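Local coordinates for protein putative transcriptional regulator (Methanosarcina mazei, PDB 3R0A) that probably regulates transcription by binding DNA through a winged helix-turn-helix domain, as a dimer, at residues M32-L36 and I87-Y91. Numbering follows the deposited sequence.
Sequences MKSFL and IYKIY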
loop_
_atom_site.group_PDB
_atom_site.type_symbol
_atom_site.label_atom_id
_atom_site.label_comp_id
_atom_site.label_asym_id
_atom_site.label_seq_id
_atom_site.Cartn_x
_atom_site.Cartn_y
_atom_site.Cartn_z
HETATM N N MSE B 32 -7.481 -18.544 13.420
HETATM C CA MSE B 32 -6.097 -18.610 12.957
HETATM C C MSE B 32 -5.120 -18.438 14.130
HETATM O O MSE B 32 -4.112 -19.156 14.181
HETATM C CB MSE B 32 -5.805 -17.543 11.910
HETATM C CG MSE B 32 -4.414 -17.630 11.265
HETATM SE SE MSE B 32 -4.364 -16.238 9.914
HETATM C CE MSE B 32 -3.270 -17.055 8.619
ATOM N N LYS B 33 -5.429 -17.496 15.042
ATOM C CA LYS B 33 -4.578 -17.190 16.218
ATOM C C LYS B 33 -4.477 -18.444 17.095
ATOM O O LYS B 33 -3.387 -18.786 17.559
ATOM C CB LYS B 33 -5.123 -16.033 17.087
ATOM C CG LYS B 33 -5.337 -14.672 16.424
ATOM C CD LYS B 33 -4.102 -13.769 16.372
ATOM C CE LYS B 33 -4.071 -12.719 17.495
ATOM N NZ LYS B 33 -5.382 -12.027 17.685
ATOM N N SER B 34 -5.618 -19.115 17.296
ATOM C CA SER B 34 -5.684 -20.371 18.028
ATOM C C SER B 34 -4.721 -21.454 17.535
ATOM O O SER B 34 -4.133 -22.186 18.339
ATOM C CB SER B 34 -7.100 -20.915 17.989
ATOM O OG SER B 34 -7.700 -20.788 19.264
ATOM N N PHE B 35 -4.596 -21.567 16.214
ATOM C CA PHE B 35 -3.680 -22.513 15.604
ATOM C C PHE B 35 -2.257 -22.024 15.836
ATOM O O PHE B 35 -1.377 -22.806 16.212
ATOM C CB PHE B 35 -3.944 -22.638 14.105
ATOM C CG PHE B 35 -5.005 -23.636 13.742
ATOM C CD1 PHE B 35 -6.285 -23.220 13.413
ATOM C CD2 PHE B 35 -4.725 -25.002 13.708
ATOM C CE1 PHE B 35 -7.273 -24.163 13.046
ATOM C CE2 PHE B 35 -5.702 -25.936 13.343
ATOM C CZ PHE B 35 -6.975 -25.519 13.023
ATOM N N LEU B 36 -2.057 -20.719 15.610
ATOM C CA LEU B 36 -0.755 -20.073 15.785
ATOM C C LEU B 36 -0.205 -20.179 17.213
ATOM O O LEU B 36 0.994 -20.333 17.413
ATOM C CB LEU B 36 -0.822 -18.603 15.338
ATOM C CG LEU B 36 -0.780 -18.369 13.812
ATOM C CD1 LEU B 36 -0.934 -16.904 13.482
ATOM C CD2 LEU B 36 0.491 -18.909 13.183
ATOM N N ILE B 87 -8.600 -33.296 10.575
ATOM C CA ILE B 87 -7.795 -32.521 11.540
ATOM C C ILE B 87 -6.854 -31.552 10.815
ATOM O O ILE B 87 -6.401 -31.853 9.717
ATOM C CB ILE B 87 -7.003 -33.415 12.520
ATOM C CG1 ILE B 87 -6.291 -34.543 11.766
ATOM C CG2 ILE B 87 -7.928 -33.905 13.665
ATOM C CD1 ILE B 87 -5.247 -35.321 12.631
ATOM N N TYR B 88 -6.553 -30.416 11.450
ATOM C CA TYR B 88 -5.805 -29.326 10.800
ATOM C C TYR B 88 -4.566 -28.913 11.552
ATOM O O TYR B 88 -4.550 -28.905 12.780
ATOM C CB TYR B 88 -6.707 -28.103 10.615
ATOM C CG TYR B 88 -7.990 -28.432 9.905
ATOM C CD1 TYR B 88 -8.094 -28.265 8.524
ATOM C CD2 TYR B 88 -9.104 -28.933 10.608
ATOM C CE1 TYR B 88 -9.263 -28.558 7.862
ATOM C CE2 TYR B 88 -10.275 -29.255 9.941
ATOM C CZ TYR B 88 -10.340 -29.059 8.567
ATOM O OH TYR B 88 -11.478 -29.342 7.864
ATOM N N LYS B 89 -3.514 -28.587 10.813
ATOM C CA LYS B 89 -2.292 -28.037 11.438
ATOM C C LYS B 89 -1.841 -26.777 10.681
ATOM O O LYS B 89 -1.765 -26.759 9.459
ATOM C CB LYS B 89 -1.177 -29.098 11.562
ATOM C CG LYS B 89 0.026 -28.705 12.438
ATOM C CD LYS B 89 1.311 -28.457 11.629
ATOM C CE LYS B 89 2.141 -29.727 11.451
ATOM N NZ LYS B 89 3.240 -29.761 12.463
ATOM N N ILE B 90 -1.591 -25.706 11.424
ATOM C CA ILE B 90 -1.214 -24.442 10.783
ATOM C C ILE B 90 0.145 -24.610 10.098
ATOM O O ILE B 90 1.037 -25.218 10.663
ATOM C CB ILE B 90 -1.267 -23.245 11.774
ATOM C CG1 ILE B 90 -1.259 -21.916 11.004
ATOM C CG2 ILE B 90 -0.169 -23.355 12.904
ATOM C CD1 ILE B 90 -2.145 -20.873 11.609
ATOM N N TYR B 91 0.272 -24.143 8.857
ATOM C CA TYR B 91 1.579 -24.100 8.202
ATOM C C TYR B 91 2.575 -23.169 8.916
ATOM O O TYR B 91 2.194 -22.377 9.768
ATOM C CB TYR B 91 1.431 -23.665 6.753
ATOM C CG TYR B 91 0.925 -24.737 5.811
ATOM C CD1 TYR B 91 1.589 -25.956 5.674
ATOM C CD2 TYR B 91 -0.209 -24.512 5.031
ATOM C CE1 TYR B 91 1.119 -26.918 4.790
ATOM C CE2 TYR B 91 -0.686 -25.459 4.152
ATOM C CZ TYR B 91 -0.024 -26.659 4.031
ATOM O OH TYR B 91 -0.516 -27.600 3.151
#
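F35 and I90 carry this contact between helix 26-37 and strand 84-90. I90 reaches out with its CG1 branch anti to the backbone N (chi1 -164°), which brings CD1 against the helix face formed by M32, F35 and L36. I90 CD1 lies 3.5 Å from F35 CB and 3.6 Å from L36 CG. M32 adds its CG at 4.0 Å from the same I90 CD1. I90 CG2 rests 3.6 Å from F35 O. The F35 ring extends along the strand to Y88. F35 CZ meets Y88 CB at 3.5 Å, and Y88 O lies in the ring plane at the F35 edge, 3.2 Å from F35 CE2. The Y88 ring turns off from the helix beyond CB. Behind this layer, V63 of helix 56-68 and L72 of strand 72-78 pack on both F35 and Y88, while I96 of helix 93-119 touches I90. An alanine in place of F35 would probably open a gap between helix and strand and remove the ring packed on Y88 CB. The arrangement fits a winged helix-turn-helix domain, with the wing hairpin 72-78/84-90 packed on the helices. No hydrogen bond crosses between the segments, so apolar packing joins them.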